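Local coordinates for protein peptide methionine sulfoxide reductase msrA/msrB (Neisseria meningitidis, PDB 3BQG) that reduces the S epimer of methionine sulfoxide in peptides and proteins back to methionine, by way of a sulfenic acid intermediate, at residues G98-D103 / V126-P131; S42-S47 / E139-D144; T3-L8 / T56-Y61. The protein carries 1 engineered substitution. All coordinates share one frame; numbering follows the deposited sequence.

Contact 1. Residues G98-D103 / V126-P131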
loop_
_atom_site.group_PDB
_atom_site.type_symbol
_atom_site.label_atom_id
_atom_site.label_comp_id
_atom_site.label_asym_id
_atom_site.label_seq_id
_atom_site.Cartn_x
_atom_site.Cartn_y
_atom_site.Cartn_z
ATOM N N GLY A 98 -6.230 -2.096 -0.368
ATOM C CA GLY A 98 -6.238 -3.200 0.566
ATOM C C GLY A 98 -5.056 -3.214 1.507
ATOM O O GLY A 98 -4.013 -2.616 1.230
ATOM N N VAL A 99 -5.240 -3.889 2.638
ATOM C CA VAL A 99 -4.191 -4.041 3.640
ATOM C C VAL A 99 -4.073 -5.564 3.806
ATOM O O VAL A 99 -5.068 -6.227 4.111
ATOM C CB VAL A 99 -4.607 -3.394 4.990
ATOM C CG1 VAL A 99 -3.526 -3.639 6.039
ATOM C CG2 VAL A 99 -4.853 -1.883 4.799
ATOM N N TYR A 100 -2.884 -6.122 3.594
ATOM C CA TYR A 100 -2.699 -7.565 3.715
ATOM C C TYR A 100 -1.679 -7.868 4.800
ATOM O O TYR A 100 -0.627 -7.241 4.881
ATOM C CB TYR A 100 -2.273 -8.165 2.368
ATOM C CG TYR A 100 -3.122 -7.674 1.210
ATOM C CD1 TYR A 100 -4.509 -7.847 1.207
ATOM C CD2 TYR A 100 -2.542 -6.989 0.142
ATOM C CE1 TYR A 100 -5.301 -7.335 0.157
ATOM C CE2 TYR A 100 -3.318 -6.475 -0.907
ATOM C CZ TYR A 100 -4.689 -6.647 -0.892
ATOM O OH TYR A 100 -5.435 -6.092 -1.912
ATOM N N TYR A 101 -1.985 -8.856 5.627
ATOM C CA TYR A 101 -1.123 -9.196 6.754
ATOM C C TYR A 101 -0.621 -10.638 6.783
ATOM O O TYR A 101 -1.244 -11.535 6.220
ATOM C CB TYR A 101 -1.893 -8.910 8.039
ATOM C CG TYR A 101 -3.219 -9.630 8.076
ATOM C CD1 TYR A 101 -3.296 -10.974 8.448
ATOM C CD2 TYR A 101 -4.393 -8.997 7.661
ATOM C CE1 TYR A 101 -4.504 -11.664 8.400
ATOM C CE2 TYR A 101 -5.599 -9.683 7.611
ATOM C CZ TYR A 101 -5.654 -11.015 7.977
ATOM O OH TYR A 101 -6.844 -11.699 7.900
ATOM N N THR A 102 0.496 -10.842 7.480
ATOM C CA THR A 102 1.108 -12.156 7.631
ATOM C C THR A 102 0.878 -12.713 9.038
ATOM O O THR A 102 1.153 -13.887 9.299
ATOM C CB THR A 102 2.621 -12.108 7.343
ATOM O OG1 THR A 102 3.232 -11.097 8.149
ATOM C CG2 THR A 102 2.866 -11.791 5.873
ATOM N N ASP A 103 0.381 -11.867 9.942
ATOM C CA ASP A 103 0.083 -12.267 11.324
ATOM C C ASP A 103 -1.435 -12.188 11.507
ATOM O O ASP A 103 -2.011 -11.104 11.482
ATOM C CB ASP A 103 0.755 -11.317 12.322
ATOM C CG ASP A 103 0.528 -11.727 13.777
ATOM O OD1 ASP A 103 -0.449 -12.453 14.064
ATOM O OD2 ASP A 103 1.328 -11.307 14.636
ATOM N N VAL A 126 -14.244 0.592 1.092
ATOM C CA VAL A 126 -14.121 -0.655 0.349
ATOM C C VAL A 126 -12.719 -1.266 0.388
ATOM O O VAL A 126 -12.404 -2.160 -0.394
ATOM C CB VAL A 126 -14.552 -0.473 -1.130
ATOM C CG1 VAL A 126 -15.980 0.037 -1.197
ATOM C CG2 VAL A 126 -13.610 0.488 -1.845
ATOM N N VAL A 127 -11.884 -0.784 1.301
ATOM C CA VAL A 127 -10.521 -1.295 1.451
ATOM C C VAL A 127 -10.523 -2.765 1.885
ATOM O O VAL A 127 -11.227 -3.137 2.824
ATOM C CB VAL A 127 -9.740 -0.465 2.507
ATOM C CG1 VAL A 127 -8.337 -1.039 2.704
ATOM C CG2 VAL A 127 -9.672 0.990 2.068
ATOM N N GLU A 128 -9.739 -3.596 1.203
ATOM C CA GLU A 128 -9.644 -5.018 1.544
ATOM C C GLU A 128 -8.831 -5.202 2.831
ATOM O O GLU A 128 -7.935 -4.418 3.130
ATOM C CB GLU A 128 -8.981 -5.813 0.400
ATOM C CG GLU A 128 -9.804 -5.845 -0.884
ATOM C CD GLU A 128 -9.200 -6.708 -1.983
ATOM O OE1 GLU A 128 -7.965 -6.874 -2.033
ATOM O OE2 GLU A 128 -9.968 -7.213 -2.819
ATOM N N ASN A 129 -9.163 -6.248 3.581
ATOM C CA ASN A 129 -8.496 -6.587 4.835
ATOM C C ASN A 129 -8.446 -8.112 4.866
ATOM O O ASN A 129 -9.409 -8.761 5.266
ATOM C CB ASN A 129 -9.314 -6.067 6.029
ATOM C CG ASN A 129 -8.703 -6.443 7.372
ATOM O OD1 ASN A 129 -7.558 -6.894 7.442
ATOM N ND2 ASN A 129 -9.458 -6.238 8.445
ATOM N N GLU A 130 -7.329 -8.684 4.439
ATOM C CA GLU A 130 -7.225 -10.137 4.397
ATOM C C GLU A 130 -5.773 -10.603 4.419
ATOM O O GLU A 130 -4.853 -9.812 4.200
ATOM C CB GLU A 130 -7.939 -10.655 3.144
ATOM C CG GLU A 130 -7.260 -10.273 1.844
ATOM C CD GLU A 130 -8.112 -10.582 0.627
ATOM O OE1 GLU A 130 -7.538 -10.814 -0.459
ATOM O OE2 GLU A 130 -9.354 -10.578 0.752
ATOM N N PRO A 131 -5.546 -11.901 4.680
ATOM C CA PRO A 131 -4.179 -12.424 4.724
ATOM C C PRO A 131 -3.425 -12.201 3.416
ATOM O O PRO A 131 -4.033 -12.131 2.346
ATOM C CB PRO A 131 -4.383 -13.917 4.990
ATOM C CG PRO A 131 -5.731 -13.991 5.646
ATOM C CD PRO A 131 -6.524 -12.990 4.848
#

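Contact 2. Residues S42-S47 / E139-D144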
loop_
_atom_site.group_PDB
_atom_site.type_symbol
_atom_site.label_atom_id
_atom_site.label_comp_id
_atom_site.label_asym_id
_atom_site.label_seq_id
_atom_site.Cartn_x
_atom_site.Cartn_y
_atom_site.Cartn_z
ATOM N N SER A 42 4.985 -10.793 -14.031
ATOM C CA SER A 42 5.788 -9.676 -14.511
ATOM C C SER A 42 4.839 -8.479 -14.556
ATOM O O SER A 42 3.622 -8.640 -14.410
ATOM C CB SER A 42 6.312 -9.957 -15.923
ATOM O OG SER A 42 5.239 -10.075 -16.849
ATOM N N TYR A 43 5.384 -7.284 -14.753
ATOM C CA TYR A 43 4.544 -6.098 -14.831
ATOM C C TYR A 43 3.508 -6.299 -15.939
ATOM O O TYR A 43 2.334 -5.950 -15.785
ATOM C CB TYR A 43 5.389 -4.860 -15.144
ATOM C CG TYR A 43 4.571 -3.590 -15.203
ATOM C CD1 TYR A 43 4.020 -3.035 -14.043
ATOM C CD2 TYR A 43 4.309 -2.968 -16.421
ATOM C CE1 TYR A 43 3.227 -1.893 -14.100
ATOM C CE2 TYR A 43 3.519 -1.831 -16.489
ATOM C CZ TYR A 43 2.978 -1.299 -15.328
ATOM O OH TYR A 43 2.168 -0.192 -15.411
ATOM N N GLU A 44 3.952 -6.874 -17.054
ATOM C CA GLU A 44 3.068 -7.124 -18.190
ATOM C C GLU A 44 2.005 -8.177 -17.877
ATOM O O GLU A 44 0.889 -8.102 -18.389
ATOM C CB GLU A 44 3.879 -7.562 -19.414
ATOM C CG GLU A 44 4.813 -6.501 -19.982
ATOM C CD GLU A 44 5.910 -6.099 -19.019
ATOM O OE1 GLU A 44 6.461 -6.993 -18.340
ATOM O OE2 GLU A 44 6.226 -4.891 -18.950
ATOM N N ASP A 45 2.349 -9.161 -17.049
ATOM C CA ASP A 45 1.388 -10.202 -16.682
ATOM C C ASP A 45 0.207 -9.585 -15.939
ATOM O O ASP A 45 -0.957 -9.863 -16.241
ATOM C CB ASP A 45 2.032 -11.262 -15.776
ATOM C CG ASP A 45 2.921 -12.227 -16.535
ATOM O OD1 ASP A 45 2.611 -12.531 -17.709
ATOM O OD2 ASP A 45 3.920 -12.701 -15.953
ATOM N N VAL A 46 0.525 -8.748 -14.957
ATOM C CA VAL A 46 -0.484 -8.087 -14.142
ATOM C C VAL A 46 -1.307 -7.064 -14.926
ATOM O O VAL A 46 -2.540 -7.088 -14.896
ATOM C CB VAL A 46 0.174 -7.356 -12.943
ATOM C CG1 VAL A 46 -0.900 -6.722 -12.054
ATOM C CG2 VAL A 46 1.029 -8.336 -12.144
ATOM N N SER A 47 -0.614 -6.173 -15.628
ATOM C CA SER A 47 -1.261 -5.110 -16.391
ATOM C C SER A 47 -2.028 -5.549 -17.627
ATOM O O SER A 47 -3.060 -4.963 -17.962
ATOM C CB SER A 47 -0.219 -4.068 -16.823
ATOM O OG SER A 47 0.557 -3.610 -15.730
ATOM N N GLU A 139 9.848 -5.504 -10.875
ATOM C CA GLU A 139 11.154 -5.394 -11.523
ATOM C C GLU A 139 11.956 -4.229 -10.944
ATOM O O GLU A 139 11.391 -3.283 -10.387
ATOM C CB GLU A 139 10.979 -5.219 -13.035
ATOM C CG GLU A 139 10.339 -6.424 -13.714
ATOM C CD GLU A 139 8.816 -6.392 -13.686
ATOM O OE1 GLU A 139 8.230 -5.842 -12.724
ATOM O OE2 GLU A 139 8.206 -6.938 -14.629
ATOM N N GLU A 140 13.276 -4.308 -11.070
ATOM C CA GLU A 140 14.164 -3.281 -10.542
ATOM C C GLU A 140 13.853 -1.862 -11.013
ATOM O O GLU A 140 13.946 -0.915 -10.231
ATOM C CB GLU A 140 15.622 -3.650 -10.859
ATOM C CG GLU A 140 16.647 -2.541 -10.637
ATOM C CD GLU A 140 16.850 -1.674 -11.876
ATOM O OE1 GLU A 140 17.087 -2.247 -12.967
ATOM O OE2 GLU A 140 16.779 -0.428 -11.756
ATOM N N TYR A 141 13.470 -1.695 -12.271
ATOM C CA TYR A 141 13.175 -0.351 -12.745
ATOM C C TYR A 141 11.989 0.275 -12.019
ATOM O O TYR A 141 11.807 1.490 -12.058
ATOM C CB TYR A 141 12.943 -0.329 -14.264
ATOM C CG TYR A 141 11.724 -1.067 -14.768
ATOM C CD1 TYR A 141 11.768 -2.438 -15.028
ATOM C CD2 TYR A 141 10.538 -0.382 -15.041
ATOM C CE1 TYR A 141 10.661 -3.109 -15.561
ATOM C CE2 TYR A 141 9.427 -1.043 -15.569
ATOM C CZ TYR A 141 9.497 -2.402 -15.829
ATOM O OH TYR A 141 8.412 -3.048 -16.377
ATOM N N HIS A 142 11.188 -0.551 -11.346
ATOM C CA HIS A 142 10.038 -0.052 -10.596
ATOM C C HIS A 142 10.396 0.375 -9.170
ATOM O O HIS A 142 9.738 1.245 -8.598
ATOM C CB HIS A 142 8.935 -1.113 -10.535
ATOM C CG HIS A 142 8.116 -1.209 -11.784
ATOM N ND1 HIS A 142 7.411 -0.141 -12.294
ATOM C CD2 HIS A 142 7.874 -2.251 -12.613
ATOM C CE1 HIS A 142 6.770 -0.520 -13.384
ATOM N NE2 HIS A 142 7.034 -1.797 -13.600
ATOM N N GLN A 143 11.426 -0.238 -8.588
ATOM C CA GLN A 143 11.838 0.106 -7.225
ATOM C C GLN A 143 12.450 1.511 -7.201
ATOM O O GLN A 143 13.262 1.848 -8.066
ATOM C CB GLN A 143 12.869 -0.900 -6.705
ATOM C CG GLN A 143 12.450 -2.364 -6.797
ATOM C CD GLN A 143 11.157 -2.656 -6.050
ATOM O OE1 GLN A 143 10.809 -1.959 -5.099
ATOM N NE2 GLN A 143 10.450 -3.700 -6.472
ATOM N N ASP A 144 12.070 2.318 -6.209
ATOM C CA ASP A 144 12.570 3.690 -6.090
ATOM C C ASP A 144 12.330 4.444 -7.390
ATOM O O ASP A 144 13.128 5.295 -7.781
ATOM C CB ASP A 144 14.073 3.706 -5.789
ATOM C CG ASP A 144 14.423 2.973 -4.515
ATOM O OD1 ASP A 144 13.761 3.213 -3.485
ATOM O OD2 ASP A 144 15.373 2.163 -4.542
HETATM O O HOH W 1 8.727 -6.660 -17.113
#

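Contact 3. Residues T3-L8 / T56-Y61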
loop_
_atom_site.group_PDB
_atom_site.type_symbol
_atom_site.label_atom_id
_atom_site.label_comp_id
_atom_site.label_asym_id
_atom_site.label_seq_id
_atom_site.Cartn_x
_atom_site.Cartn_y
_atom_site.Cartn_z
ATOM N N THR A 3 11.801 -5.018 13.796
ATOM C CA THR A 3 11.015 -4.580 12.654
ATOM C C THR A 3 9.782 -5.448 12.442
ATOM O O THR A 3 9.720 -6.593 12.894
ATOM C CB THR A 3 11.852 -4.605 11.355
ATOM O OG1 THR A 3 12.191 -5.957 11.023
ATOM C CG2 THR A 3 13.125 -3.796 11.527
ATOM N N ARG A 4 8.799 -4.872 11.758
ATOM C CA ARG A 4 7.556 -5.554 11.425
ATOM C C ARG A 4 7.237 -5.169 9.989
ATOM O O ARG A 4 7.708 -4.138 9.500
ATOM C CB ARG A 4 6.420 -5.094 12.334
ATOM C CG ARG A 4 6.418 -5.710 13.710
ATOM C CD ARG A 4 5.736 -4.758 14.661
ATOM N NE ARG A 4 5.357 -5.377 15.924
ATOM C CZ ARG A 4 4.916 -4.697 16.978
ATOM N NH1 ARG A 4 4.583 -5.338 18.089
ATOM N NH2 ARG A 4 4.821 -3.372 16.924
ATOM N N THR A 5 6.429 -5.985 9.323
ATOM C CA THR A 5 6.066 -5.723 7.939
ATOM C C THR A 5 4.563 -5.772 7.712
ATOM O O THR A 5 3.852 -6.539 8.358
ATOM C CB THR A 5 6.736 -6.742 6.996
ATOM O OG1 THR A 5 8.160 -6.599 7.081
ATOM C CG2 THR A 5 6.295 -6.518 5.549
ATOM N N ILE A 6 4.088 -4.932 6.798
ATOM C CA ILE A 6 2.677 -4.886 6.444
ATOM C C ILE A 6 2.620 -4.598 4.943
ATOM O O ILE A 6 3.485 -3.904 4.400
ATOM C CB ILE A 6 1.909 -3.801 7.273
ATOM C CG1 ILE A 6 0.402 -3.944 7.058
ATOM C CG2 ILE A 6 2.358 -2.404 6.878
ATOM C CD1 ILE A 6 -0.159 -5.274 7.502
ATOM N N TYR A 7 1.616 -5.153 4.271
ATOM C CA TYR A 7 1.465 -4.994 2.823
ATOM C C TYR A 7 0.310 -4.055 2.496
ATOM O O TYR A 7 -0.835 -4.315 2.865
ATOM C CB TYR A 7 1.248 -6.373 2.195
ATOM C CG TYR A 7 2.431 -7.307 2.390
ATOM C CD1 TYR A 7 3.347 -7.537 1.360
ATOM C CD2 TYR A 7 2.642 -7.952 3.612
ATOM C CE1 TYR A 7 4.439 -8.389 1.539
ATOM C CE2 TYR A 7 3.727 -8.801 3.807
ATOM C CZ TYR A 7 4.624 -9.017 2.765
ATOM O OH TYR A 7 5.697 -9.861 2.956
ATOM N N LEU A 8 0.614 -2.973 1.785
ATOM C CA LEU A 8 -0.385 -1.958 1.466
ATOM C C LEU A 8 -0.639 -1.734 -0.020
ATOM O O LEU A 8 0.283 -1.428 -0.774
ATOM C CB LEU A 8 0.043 -0.628 2.089
ATOM C CG LEU A 8 0.449 -0.669 3.571
ATOM C CD1 LEU A 8 1.041 0.676 3.973
ATOM C CD2 LEU A 8 -0.766 -1.009 4.436
ATOM N N THR A 56 1.125 -3.509 -4.888
ATOM C CA THR A 56 1.268 -3.405 -3.444
ATOM C C THR A 56 2.664 -2.973 -3.024
ATOM O O THR A 56 3.637 -3.184 -3.748
ATOM C CB THR A 56 0.954 -4.793 -2.810
ATOM O OG1 THR A 56 -0.358 -5.214 -3.218
ATOM C CG2 THR A 56 1.027 -4.740 -1.293
ATOM N N VAL A 57 2.752 -2.356 -1.853
ATOM C CA VAL A 57 4.031 -1.922 -1.321
ATOM C C VAL A 57 4.242 -2.640 0.005
ATOM O O VAL A 57 3.440 -2.496 0.929
ATOM C CB VAL A 57 4.066 -0.396 -1.075
ATOM C CG1 VAL A 57 5.383 -0.006 -0.427
ATOM C CG2 VAL A 57 3.896 0.353 -2.393
ATOM N N LYS A 58 5.304 -3.441 0.078
ATOM C CA LYS A 58 5.638 -4.167 1.298
ATOM C C LYS A 58 6.405 -3.174 2.169
ATOM O O LYS A 58 7.530 -2.796 1.843
ATOM C CB LYS A 58 6.522 -5.378 0.967
ATOM C CG LYS A 58 7.023 -6.161 2.180
ATOM C CD LYS A 58 7.843 -7.384 1.760
ATOM C CE LYS A 58 9.196 -7.008 1.162
ATOM N NZ LYS A 58 10.199 -6.563 2.191
ATOM N N VAL A 59 5.793 -2.753 3.270
ATOM C CA VAL A 59 6.407 -1.780 4.163
ATOM C C VAL A 59 7.006 -2.404 5.415
ATOM O O VAL A 59 6.315 -3.084 6.168
ATOM C CB VAL A 59 5.380 -0.710 4.608
ATOM C CG1 VAL A 59 6.046 0.315 5.528
ATOM C CG2 VAL A 59 4.782 -0.027 3.381
ATOM N N THR A 60 8.297 -2.165 5.624
ATOM C CA THR A 60 9.002 -2.667 6.796
ATOM C C THR A 60 9.273 -1.453 7.672
ATOM O O THR A 60 9.878 -0.480 7.225
ATOM C CB THR A 60 10.341 -3.334 6.414
ATOM O OG1 THR A 60 10.085 -4.458 5.560
ATOM C CG2 THR A 60 11.084 -3.807 7.662
ATOM N N TYR A 61 8.816 -1.505 8.915
ATOM C CA TYR A 61 9.003 -0.379 9.817
ATOM C C TYR A 61 9.634 -0.761 11.147
ATOM O O TYR A 61 9.655 -1.930 11.534
ATOM C CB TYR A 61 7.656 0.322 10.053
ATOM C CG TYR A 61 6.564 -0.583 10.590
ATOM C CD1 TYR A 61 6.242 -0.598 11.953
ATOM C CD2 TYR A 61 5.857 -1.430 9.738
ATOM C CE1 TYR A 61 5.240 -1.437 12.450
ATOM C CE2 TYR A 61 4.856 -2.272 10.222
ATOM C CZ TYR A 61 4.551 -2.271 11.579
ATOM O OH TYR A 61 3.558 -3.107 12.051
HETATM O O HOH W 2 2.847 -5.204 10.592
#

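Contact 1. Residues G98-D103 / V126-P131
Val99 N donates to Glu128 O at 2.8 Å, the firm backbone bond between strands 98-101 and 128-131. The strands run parallel, their axes 4.6 Å apart at closest approach and 17° apart in direction. Two more backbone bonds, Glu130 N to Val99 O and Tyr101 N to Glu130 O, are weak. Between them, Tyr100 CA makes a CA-H...O contact with Glu130 O at 3.2 Å.

On the face that carries Tyr100, Glu128 and Glu130, Tyr100 OH donates to Glu128 OE1 over 2.7 Å. The oxygen lies in the plane of the ring, at its edge, and the carboxylate is turned 67° against the ring. Arg96 makes a salt bridge to the same oxygen, which would be expected to keep Glu128 ionised. Glu130 CG packs alongside, 3.7 Å from Tyr100 CD1. The two strands and helix 106-117 form a beta-alpha-beta unit, with strand 128-131 at the border of the mixed sheet.

Tyr101 has CG between its backbone N and carbonyl carbon (chi1 55°), which turns the ring back over the partner strand. There Pro131 CA sits 3.9 Å from the Tyr101 ring centroid, a CH-pi contact over the face. Asn129 OD1 meets the ring edge at Tyr101 CE2, 3.4 Å away. This amide oxygen is buried by the contact and has no polar partner in the model. Ile110 of helix 106-117 packs on Val99, Tyr101 and Asn129.

Contact 2. Residues S42-S47 / E139-D144
Tyr43 reaches from the first turn of helix 43-48 to Glu139, Tyr141 and His142. Its CB lies 3.5 Å from Glu139 OE2 and also touches the hydroxyl of Tyr141. CG is anti to the backbone N (chi1 -179°), and this sets the ring against His142. Next along the side chain, Tyr43 CD1 meets His142 NE2 at 3.3 Å, over one face of the tyrosine. Farther out, Tyr43 CE1 is near His142 CE1, at 3.9 Å. The two ring planes are 43° apart. On the opposite face Ser47 OG stands over the centre of the tyrosine ring, and it donates to Tyr43 O.

The helix start is a capping box: Asp45 N bonds to Ser42 OG, and Ser42 N to Asp45 OD2. Tyr43 N instead gives its hydrogen to Glu139 OE2, at 2.8 Å and 167°, on the syn lone pair. A water also donates to Glu139 OE2 and, at 2.6 Å, to Glu44 OE1. It bridges two carboxylates of like charge, and may ease the repulsion between them. The other oxygen of Glu139 bonds to Tyr33. His142 ND1 bonds to Trp14, two residues after Cys12, the residue found as S-hydroxycysteine.

Contact 3. Residues T3-L8 / T56-Y61
Tyr61 holds CG in the crowded position (chi1 57°), and its ring folds back onto Arg4. Arg4 CA lies over one face of that ring, and Arg4 CB is 3.5 Å from Tyr61 CZ. A water accepts from Tyr61 OH and donates to Thr5 O. Thr5 and Thr60 both place OG1 beside their own backbone N (chi1 -63° and -62°), which brings Thr5 OG1 within 3.3 Å of Thr60 OG1. The hydroxyls are hydrogen-bonded.

The strands are antiparallel neighbours inside the mixed, largely antiparallel sheet of this alpha+beta fold, which has a ferredoxin-like core. Arg4 with Tyr61, Ile6 with Val59 and Leu8 with Val57 are hydrogen-bonded pairs, each with two backbone bonds. Val59 N to Ile6 O measures 2.8 Å. Thr5 with Thr60 and Tyr7 with Lys58 are non-hydrogen-bonded pairs.

Lys58 runs alongside the Tyr7 ring, with its CG 3.5 Å from Tyr7 CE1. The same carbon is also 3.5 Å from Thr5 CG2, a tight fit. On the other face of the sheet Leu8 CD1 packs on Val59 CG2 at 3.9 Å, and Ile6 CG2 touches Val59 CB. Phe20 of helix 14-21 covers Leu8 and Val59, and helix 68-78 covers Ile6 through Leu68 and Ile71.

Contacts 1 and 3 belong to one mixed sheet, where strands 97-101 and 3-10 are neighbours. Their centres are 12 Å apart. Tyr100 N lies 2.8 Å from Tyr7 O, a probable hydrogen bond, and Thr102 CG2 packs on Tyr7 CE2 at 3.7 Å. Contact 2 lies off the sheet near the surface. Its centre is about 18 Å from that of contact 3 and 21 Å from that of contact 1, and it touches neither. Helix 43-48 comes just before strand 54-62 in the chain. Cys12, the oxidised cysteine, follows strand 3-10 of contact 3. Contact 2 reaches its neighbours in sequence, Phe13 and Trp14, through His142.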